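Local coordinates for Endonuclease/exonuclease/phosphatase domain-containing protein (Enterococcus faecalis, PDB 3L1W) that is of unconfirmed function but belongs to the endonuclease/exonuclease/phosphatase family and may act as a 3'-5' RNA exonuclease, at residues A[110-115]-A[127-133]; A[156-162]-A[218-222]. All blocks are in the same frame, centred on the assembly; numbering follows the deposited sequence.

Interaction 1 of 2, residues A[110-115]-A[127-133]. With EDO (1,2-ethanediol), chain K.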
ATOM      1  N   ARG A 110       9.152 -23.582 -20.669  1.00 23.70           N
ATOM      2  CA  ARG A 110       9.233 -22.460 -19.750  1.00 24.80           C
ATOM      3  C   ARG A 110      10.146 -21.443 -20.389  1.00 19.18           C
ATOM      4  O   ARG A 110      11.108 -21.808 -21.071  1.00 21.17           O
ATOM      5  CB  ARG A 110       9.832 -22.880 -18.405  1.00 27.06           C
ATOM      6  CG  ARG A 110       8.979 -23.841 -17.616  1.00 35.77           C
ATOM      7  CD  ARG A 110       7.933 -23.114 -16.812  1.00 30.59           C
ATOM      8  NE  ARG A 110       7.014 -24.058 -16.186  1.00 36.23           N
ATOM      9  CZ  ARG A 110       5.975 -23.702 -15.446  1.00 34.09           C
ATOM     10  NH1 ARG A 110       5.732 -22.417 -15.225  1.00 32.85           N
ATOM     11  NH2 ARG A 110       5.186 -24.628 -14.919  1.00 37.74           N
ATOM     12  N   ILE A 111       9.851 -20.170 -20.179  1.00 19.34           N
ATOM     13  CA  ILE A 111      10.728 -19.142 -20.703  1.00 19.97           C
ATOM     14  C   ILE A 111      11.210 -18.228 -19.594  1.00 18.82           C
ATOM     15  O   ILE A 111      10.641 -18.184 -18.500  1.00 18.21           O
ATOM     16  CB  ILE A 111      10.040 -18.283 -21.779  1.00 21.16           C
ATOM     17  CG1 ILE A 111       8.805 -17.588 -21.207  1.00 21.07           C
ATOM     18  CG2 ILE A 111       9.680 -19.140 -23.003  1.00 19.28           C
ATOM     19  CD1 ILE A 111       8.370 -16.373 -22.019  1.00 23.16           C
ATOM     20  N   ALA A 112      12.288 -17.516 -19.880  1.00 16.58           N
ATOM     21  CA  ALA A 112      12.643 -16.349 -19.094  1.00 17.34           C
ATOM     22  C   ALA A 112      12.535 -15.143 -20.001  1.00 18.64           C
ATOM     23  O   ALA A 112      12.865 -15.204 -21.190  1.00 19.30           O
ATOM     24  CB  ALA A 112      14.047 -16.470 -18.525  1.00 19.18           C
ATOM     25  N   LEU A 113      12.065 -14.043 -19.426  1.00 17.62           N
ATOM     26  CA  LEU A 113      11.916 -12.786 -20.144  1.00 16.71           C
ATOM     27  C   LEU A 113      12.811 -11.787 -19.433  1.00 19.24           C
ATOM     28  O   LEU A 113      12.737 -11.645 -18.214  1.00 17.06           O
ATOM     29  CB  LEU A 113      10.454 -12.318 -20.073  1.00 14.65           C
ATOM     30  CG  LEU A 113      10.114 -10.929 -20.636  1.00 16.09           C
ATOM     31  CD1 LEU A 113      10.450 -10.836 -22.125  1.00 18.88           C
ATOM     32  CD2 LEU A 113       8.647 -10.531 -20.372  1.00 16.11           C
ATOM     33  N   TRP A 114      13.661 -11.090 -20.179  1.00 17.18           N
ATOM     34  CA  TRP A 114      14.553 -10.120 -19.551  1.00 17.20           C
ATOM     35  C   TRP A 114      14.515  -8.767 -20.263  1.00 21.43           C
ATOM     36  O   TRP A 114      14.085  -8.658 -21.424  1.00 19.50           O
ATOM     37  CB  TRP A 114      15.986 -10.675 -19.502  1.00 15.76           C
ATOM     38  CG  TRP A 114      16.542 -10.943 -20.874  1.00 18.20           C
ATOM     39  CD1 TRP A 114      16.473 -12.112 -21.577  1.00 16.88           C
ATOM     40  CD2 TRP A 114      17.235 -10.011 -21.715  1.00 18.19           C
ATOM     41  NE1 TRP A 114      17.076 -11.962 -22.803  1.00 19.34           N
ATOM     42  CE2 TRP A 114      17.554 -10.683 -22.909  1.00 20.09           C
ATOM     43  CE3 TRP A 114      17.608  -8.671 -21.572  1.00 21.90           C
ATOM     44  CZ2 TRP A 114      18.237 -10.061 -23.956  1.00 21.76           C
ATOM     45  CZ3 TRP A 114      18.284  -8.056 -22.606  1.00 20.60           C
ATOM     46  CH2 TRP A 114      18.595  -8.750 -23.785  1.00 24.96           C
ATOM     47  N   GLY A 115      14.954  -7.738 -19.548  1.00 19.16           N
ATOM     48  CA  GLY A 115      15.086  -6.409 -20.118  1.00 19.32           C
ATOM     49  C   GLY A 115      16.285  -5.694 -19.536  1.00 20.30           C
ATOM     50  O   GLY A 115      16.605  -5.848 -18.349  1.00 19.03           O
ATOM     51  N   LEU A 127      19.941  -4.839 -15.360  1.00 17.39           N
ATOM     52  CA  LEU A 127      19.260  -5.988 -15.943  1.00 16.33           C
ATOM     53  C   LEU A 127      18.105  -6.461 -15.066  1.00 18.79           C
ATOM     54  O   LEU A 127      18.257  -6.595 -13.846  1.00 19.35           O
ATOM     55  CB  LEU A 127      20.264  -7.133 -16.135  1.00 17.77           C
ATOM     56  CG  LEU A 127      19.720  -8.452 -16.669  1.00 17.63           C
ATOM     57  CD1 LEU A 127      19.170  -8.284 -18.073  1.00 19.63           C
ATOM     58  CD2 LEU A 127      20.826  -9.506 -16.654  1.00 18.68           C
ATOM     59  N   VAL A 128      16.949  -6.701 -15.688  1.00 15.42           N
ATOM     60  CA  VAL A 128      15.812  -7.328 -14.995  1.00 14.68           C
ATOM     61  C   VAL A 128      15.530  -8.693 -15.623  1.00 17.57           C
ATOM     62  O   VAL A 128      15.414  -8.801 -16.843  1.00 17.24           O
ATOM     63  CB  VAL A 128      14.554  -6.468 -15.102  1.00 14.39           C
ATOM     64  CG1 VAL A 128      13.352  -7.191 -14.471  1.00 16.83           C
ATOM     65  CG2 VAL A 128      14.774  -5.108 -14.446  1.00 18.31           C
ATOM     66  N   ILE A 129      15.426  -9.733 -14.794  1.00 15.77           N
ATOM     67  CA  ILE A 129      15.132 -11.080 -15.279  1.00 14.75           C
ATOM     68  C   ILE A 129      13.862 -11.572 -14.594  1.00 14.25           C
ATOM     69  O   ILE A 129      13.818 -11.675 -13.378  1.00 15.95           O
ATOM     70  CB  ILE A 129      16.271 -12.074 -14.948  1.00 16.71           C
ATOM     71  CG1 ILE A 129      17.622 -11.563 -15.476  1.00 17.67           C
ATOM     72  CG2 ILE A 129      15.954 -13.450 -15.518  1.00 16.84           C
ATOM     73  CD1 ILE A 129      18.827 -12.378 -14.981  1.00 18.75           C
ATOM     74  N   ASN A 130      12.838 -11.860 -15.391  1.00 13.63           N
ATOM     75  CA  ASN A 130      11.546 -12.337 -14.898  1.00 13.54           C
ATOM     76  C   ASN A 130      11.583 -13.857 -14.823  1.00 15.43           C
ATOM     77  O   ASN A 130      11.690 -14.529 -15.849  1.00 16.10           O
ATOM     78  CB  ASN A 130      10.431 -11.877 -15.840  1.00 14.72           C
ATOM     79  CG  ASN A 130       9.041 -12.156 -15.291  1.00 16.81           C
ATOM     80  OD1 ASN A 130       8.867 -13.010 -14.425  1.00 16.94           O
ATOM     81  ND2 ASN A 130       8.046 -11.441 -15.808  1.00 17.59           N
ATOM     82  N   VAL A 131      11.505 -14.377 -13.598  1.00 15.58           N
ATOM     83  CA  VAL A 131      11.620 -15.799 -13.305  1.00 17.37           C
ATOM     84  C   VAL A 131      10.261 -16.491 -13.132  1.00 14.01           C
ATOM     85  O   VAL A 131       9.423 -16.023 -12.370  1.00 15.30           O
ATOM     86  CB  VAL A 131      12.387 -15.976 -11.968  1.00 14.82           C
ATOM     87  CG1 VAL A 131      12.417 -17.435 -11.551  1.00 18.10           C
ATOM     88  CG2 VAL A 131      13.815 -15.412 -12.093  1.00 19.27           C
ATOM     89  N   HIS A 132      10.047 -17.613 -13.819  1.00 15.02           N
ATOM     90  CA  HIS A 132       8.975 -18.522 -13.420  1.00 14.69           C
ATOM     91  C   HIS A 132       9.418 -19.953 -13.636  1.00 17.78           C
ATOM     92  O   HIS A 132       9.359 -20.470 -14.751  1.00 17.79           O
ATOM     93  CB  HIS A 132       7.667 -18.257 -14.172  1.00 15.72           C
ATOM     94  CG  HIS A 132       6.490 -18.963 -13.572  1.00 19.36           C
ATOM     95  ND1 HIS A 132       5.248 -18.995 -14.169  1.00 20.64           N
ATOM     96  CD2 HIS A 132       6.370 -19.658 -12.414  1.00 23.68           C
ATOM     97  CE1 HIS A 132       4.416 -19.690 -13.412  1.00 20.35           C
ATOM     98  NE2 HIS A 132       5.071 -20.102 -12.340  1.00 21.78           N
ATOM     99  N   LEU A 133       9.869 -20.592 -12.566  1.00 15.65           N
ATOM    100  CA  LEU A 133      10.465 -21.921 -12.699  1.00 16.51           C
ATOM    101  C   LEU A 133       9.394 -22.988 -12.643  1.00 18.91           C
ATOM    102  O   LEU A 133       8.293 -22.735 -12.172  1.00 19.50           O
ATOM    103  CB  LEU A 133      11.518 -22.162 -11.613  1.00 16.19           C
ATOM    104  CG  LEU A 133      12.640 -21.123 -11.550  1.00 16.72           C
ATOM    105  CD1 LEU A 133      13.636 -21.460 -10.457  1.00 16.72           C
ATOM    106  CD2 LEU A 133      13.339 -21.013 -12.899  1.00 17.79           C
TER
HETATM  107  C1  EDO K 262      19.734 -14.680 -25.207  1.00 38.48           C
HETATM  108  O1  EDO K 262      20.922 -14.001 -24.772  1.00 48.17           O
HETATM  109  C2  EDO K 262      18.574 -14.261 -24.314  1.00 39.48           C
HETATM  110  O2  EDO K 262      17.469 -13.771 -25.082  1.00 23.82           O
HETATM  111  O   HOH W   1      11.838 -17.348 -16.070  1.00 20.34           O
HETATM  112  O   HOH W   2       8.613 -19.497 -17.241  1.00 23.57           O
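Two waters donate to the carbonyl oxygen of Ile-111 and link it to the strand of residues 127-132. One, 2.8 Å from Ile-111 O, also donates to Asn-130 O and accepts from His-132 N; the other, 2.7 Å from Ile-111 O, donates to His-132 O. Water thus takes the place of direct backbone bonds where the strands splay: the CA-CA distance grows from 4.4 Å at the Trp-114/Ile-129 non-hydrogen-bonded pair to 7.2 Å between Arg-110 and Leu-133. Beyond the waters the pairing is regular antiparallel, with Val-128 N bonding Gly-115 O at 2.8 Å and an N-H...O angle of 175°, and Asn-130 N bonding Leu-113 O at 2.8 Å. At the splayed end Arg-110, bent at chi2 (-84°), sets NH1 over the centre of the His-132 imidazole, 3.5 Å from CE1; the guanidinium stands steeply to the ring, the planes 77° apart, while its NE is held by a salt bridge to Asp-134. At the other end Trp-114 meets Leu-127 CD1 with CE3, and its NE1 donates to an ethanediol, probably from the crystallisation liquor. Asn-130 spends its amide on Ile-41 O and Gln-42, in strand 38-44 of the facing seven-stranded sheet. The hairpin lies inside the six-stranded sheet, one of the two of the DNase I-like fold, between strands 83-92 and 161-164, with helix 153-158 packed against Trp-114, Leu-127 and Ile-129.

Interaction 2 of 2, residues A[156-162]-A[218-222]; sequences IAQYPTL and YVKGW
The indole of Trp-222 packs against two bumps of the segment 156-162. Leu-162 CD2 sits over one face, 3.6 Å from the centroid of the five-membered ring and 19° off its normal, a CH-pi contact; Pro-160 CB comes up obliquely, 3.7 Å from Trp-222 NE1. The same Leu-162 methyl also lies against Val-219 CG1, which shares its side of the sheet. From the other segment projects Lys-220, whose chain runs past Ile-156 CG2, turns at chi4 (-77°) and puts the ammonium into the hollow between the helix end and Tyr-159. There NZ donates to Ile-156 O at 2.8 Å, almost in line with the carbonyl, and to Tyr-159 O at 2.9 Å from well above that carbonyl's plane. Thr-161 OG1 reaches the same Tyr-159 oxygen from the opposite face, so two donors pin the turn. A short antiparallel pairing closes the backbone: Thr-161 N bonds Lys-220 O at 2.8 Å, and Lys-220 N returns to Thr-161 O at 2.9 Å. Gly-221, with positive phi (86°) and its CA 4.5 Å from the CA of Pro-160, lies where the chain crosses from strand 215-220 of the six-stranded sheet to strand 222-229 of the seven-stranded one, the two sheets of the DNase I-like fold. Helix 153-158 gives way here to strand 161-164, whose other flank runs parallel to strand 126-132, and Phe-126 meets Trp-222 edge-to-face.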
ATOM      1  N   ILE A 156      24.633 -10.590 -16.605  1.00 21.74           N
ATOM      2  CA  ILE A 156      24.618 -10.584 -15.147  1.00 20.04           C
ATOM      3  C   ILE A 156      25.953 -10.112 -14.573  1.00 20.50           C
ATOM      4  O   ILE A 156      25.995  -9.365 -13.599  1.00 24.67           O
ATOM      5  CB  ILE A 156      24.276 -11.976 -14.593  1.00 22.89           C
ATOM      6  CG1 ILE A 156      22.820 -12.317 -14.913  1.00 21.10           C
ATOM      7  CG2 ILE A 156      24.466 -12.015 -13.099  1.00 22.60           C
ATOM      8  CD1 ILE A 156      22.495 -13.784 -14.677  1.00 23.54           C
ATOM      9  N   ALA A 157      27.045 -10.539 -15.186  1.00 22.68           N
ATOM     10  CA  ALA A 157      28.366 -10.148 -14.723  1.00 24.95           C
ATOM     11  C   ALA A 157      28.610  -8.656 -14.931  1.00 28.85           C
ATOM     12  O   ALA A 157      29.305  -8.015 -14.144  1.00 31.93           O
ATOM     13  CB  ALA A 157      29.432 -10.968 -15.445  1.00 25.06           C
ATOM     14  N   GLN A 158      28.023  -8.112 -15.988  1.00 22.67           N
ATOM     15  CA  GLN A 158      28.296  -6.744 -16.416  1.00 28.33           C
ATOM     16  C   GLN A 158      27.433  -5.698 -15.704  1.00 28.39           C
ATOM     17  O   GLN A 158      27.886  -4.578 -15.452  1.00 27.09           O
ATOM     18  CB  GLN A 158      28.102  -6.642 -17.935  1.00 29.58           C
ATOM     19  CG  GLN A 158      28.470  -5.292 -18.538  1.00 42.54           C
ATOM     20  CD  GLN A 158      28.408  -5.311 -20.059  1.00 53.10           C
ATOM     21  OE1 GLN A 158      28.589  -4.282 -20.718  1.00 56.01           O
ATOM     22  NE2 GLN A 158      28.150  -6.489 -20.623  1.00 46.64           N
ATOM     23  N   TYR A 159      26.190  -6.053 -15.381  1.00 22.47           N
ATOM     24  CA  TYR A 159      25.244  -5.075 -14.847  1.00 20.89           C
ATOM     25  C   TYR A 159      24.681  -5.426 -13.467  1.00 22.17           C
ATOM     26  O   TYR A 159      24.539  -6.601 -13.123  1.00 23.47           O
ATOM     27  CB  TYR A 159      24.039  -4.914 -15.793  1.00 22.87           C
ATOM     28  CG  TYR A 159      24.381  -4.601 -17.230  1.00 24.23           C
ATOM     29  CD1 TYR A 159      24.822  -3.338 -17.600  1.00 26.74           C
ATOM     30  CD2 TYR A 159      24.237  -5.560 -18.222  1.00 23.70           C
ATOM     31  CE1 TYR A 159      25.133  -3.049 -18.919  1.00 25.79           C
ATOM     32  CE2 TYR A 159      24.546  -5.281 -19.543  1.00 26.27           C
ATOM     33  CZ  TYR A 159      24.987  -4.020 -19.882  1.00 24.60           C
ATOM     34  OH  TYR A 159      25.289  -3.731 -21.191  1.00 31.75           O
ATOM     35  N   PRO A 160      24.307  -4.397 -12.690  1.00 22.81           N
ATOM     36  CA  PRO A 160      23.486  -4.657 -11.507  1.00 23.16           C
ATOM     37  C   PRO A 160      22.235  -5.372 -11.988  1.00 23.28           C
ATOM     38  O   PRO A 160      21.683  -4.975 -13.015  1.00 19.39           O
ATOM     39  CB  PRO A 160      23.112  -3.256 -11.018  1.00 26.19           C
ATOM     40  CG  PRO A 160      24.136  -2.351 -11.616  1.00 26.25           C
ATOM     41  CD  PRO A 160      24.494  -2.957 -12.936  1.00 26.23           C
ATOM     42  N   THR A 161      21.799  -6.404 -11.274  1.00 17.38           N
ATOM     43  CA  THR A 161      20.748  -7.274 -11.795  1.00 19.22           C
ATOM     44  C   THR A 161      19.668  -7.527 -10.757  1.00 17.58           C
ATOM     45  O   THR A 161      19.976  -7.708  -9.570  1.00 19.33           O
ATOM     46  CB  THR A 161      21.335  -8.627 -12.262  1.00 19.53           C
ATOM     47  OG1 THR A 161      22.241  -8.401 -13.351  1.00 20.61           O
ATOM     48  CG2 THR A 161      20.224  -9.559 -12.732  1.00 16.17           C
ATOM     49  N   LEU A 162      18.410  -7.510 -11.210  1.00 15.58           N
ATOM     50  CA  LEU A 162      17.246  -7.844 -10.389  1.00 15.74           C
ATOM     51  C   LEU A 162      16.670  -9.144 -10.945  1.00 13.74           C
ATOM     52  O   LEU A 162      16.184  -9.186 -12.081  1.00 17.55           O
ATOM     53  CB  LEU A 162      16.180  -6.740 -10.454  1.00 16.85           C
ATOM     54  CG  LEU A 162      16.640  -5.345 -10.023  1.00 21.16           C
ATOM     55  CD1 LEU A 162      15.622  -4.273 -10.428  1.00 16.65           C
ATOM     56  CD2 LEU A 162      16.905  -5.315  -8.527  1.00 18.75           C
ATOM     57  N   TYR A 218      15.623 -11.216  -5.883  1.00 15.81           N
ATOM     58  CA  TYR A 218      17.057 -11.376  -5.643  1.00 13.10           C
ATOM     59  C   TYR A 218      17.807 -10.215  -6.281  1.00 16.72           C
ATOM     60  O   TYR A 218      17.480  -9.788  -7.396  1.00 17.85           O
ATOM     61  CB  TYR A 218      17.554 -12.708  -6.228  1.00 12.84           C
ATOM     62  CG  TYR A 218      17.426 -13.886  -5.285  1.00 15.92           C
ATOM     63  CD1 TYR A 218      18.361 -14.089  -4.281  1.00 16.32           C
ATOM     64  CD2 TYR A 218      16.392 -14.812  -5.421  1.00 16.93           C
ATOM     65  CE1 TYR A 218      18.264 -15.170  -3.414  1.00 21.14           C
ATOM     66  CE2 TYR A 218      16.283 -15.906  -4.562  1.00 15.49           C
ATOM     67  CZ  TYR A 218      17.227 -16.076  -3.561  1.00 18.33           C
ATOM     68  OH  TYR A 218      17.147 -17.146  -2.704  1.00 18.56           O
ATOM     69  N   VAL A 219      18.822  -9.712  -5.588  1.00 15.39           N
ATOM     70  CA  VAL A 219      19.540  -8.542  -6.071  1.00 15.50           C
ATOM     71  C   VAL A 219      21.040  -8.763  -6.170  1.00 18.66           C
ATOM     72  O   VAL A 219      21.634  -9.494  -5.372  1.00 20.19           O
ATOM     73  CB  VAL A 219      19.249  -7.298  -5.193  1.00 18.61           C
ATOM     74  CG1 VAL A 219      17.745  -6.998  -5.172  1.00 19.00           C
ATOM     75  CG2 VAL A 219      19.772  -7.495  -3.780  1.00 18.42           C
ATOM     76  N   LYS A 220      21.638  -8.134  -7.175  1.00 17.86           N
ATOM     77  CA  LYS A 220      23.089  -8.059  -7.299  1.00 19.14           C
ATOM     78  C   LYS A 220      23.442  -6.640  -7.709  1.00 23.21           C
ATOM     79  O   LYS A 220      22.996  -6.162  -8.753  1.00 22.90           O
ATOM     80  CB  LYS A 220      23.619  -9.058  -8.334  1.00 22.49           C
ATOM     81  CG  LYS A 220      25.082  -8.825  -8.753  1.00 27.85           C
ATOM     82  CD  LYS A 220      25.376  -9.541 -10.053  1.00 29.73           C
ATOM     83  CE  LYS A 220      26.675  -9.077 -10.697  1.00 38.71           C
ATOM     84  NZ  LYS A 220      26.530  -7.757 -11.372  1.00 32.37           N
ATOM     85  N   GLY A 221      24.216  -5.959  -6.870  1.00 23.76           N
ATOM     86  CA  GLY A 221      24.645  -4.599  -7.158  1.00 25.46           C
ATOM     87  C   GLY A 221      23.655  -3.531  -6.731  1.00 21.93           C
ATOM     88  O   GLY A 221      23.622  -2.441  -7.309  1.00 26.12           O
ATOM     89  N   TRP A 222      22.841  -3.838  -5.724  1.00 21.33           N
ATOM     90  CA  TRP A 222      21.827  -2.902  -5.238  1.00 21.91           C
ATOM     91  C   TRP A 222      21.851  -2.749  -3.730  1.00 25.29           C
ATOM     92  O   TRP A 222      22.134  -3.696  -3.005  1.00 26.58           O
ATOM     93  CB  TRP A 222      20.418  -3.364  -5.620  1.00 21.84           C
ATOM     94  CG  TRP A 222      20.178  -3.461  -7.082  1.00 21.76           C
ATOM     95  CD1 TRP A 222      20.383  -4.551  -7.876  1.00 19.73           C
ATOM     96  CD2 TRP A 222      19.681  -2.427  -7.935  1.00 20.14           C
ATOM     97  NE1 TRP A 222      20.051  -4.258  -9.174  1.00 23.54           N
ATOM     98  CE2 TRP A 222      19.612  -2.962  -9.237  1.00 21.37           C
ATOM     99  CE3 TRP A 222      19.289  -1.101  -7.726  1.00 20.29           C
ATOM    100  CZ2 TRP A 222      19.168  -2.217 -10.329  1.00 25.82           C
ATOM    101  CZ3 TRP A 222      18.848  -0.364  -8.811  1.00 25.09           C
ATOM    102  CH2 TRP A 222      18.791  -0.924 -10.094  1.00 24.68           C
TER

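Both contacts reach the same six-stranded sheet, and interaction 2 also reaches the start of strand 222-229 in the other. They meet through neighbouring strands: Leu-127 O lies 2.8 Å from Leu-162 N and Ile-129 N lies 2.9 Å from Leu-162 O, both probable hydrogen bonds. Interaction 1 is wholly buried, its centre about 7 Å from the chain centre, and relies on hairpin pairing supplemented by water. Interaction 2, about 15 Å out, is partly exposed and joins segments distant in sequence; a lysine grips main-chain carbonyls there, and an indole is covered on one face by a leucine methyl, with a proline beside it. Helix 153-158 serves both, Ile-156 touching Leu-127 and Lys-220.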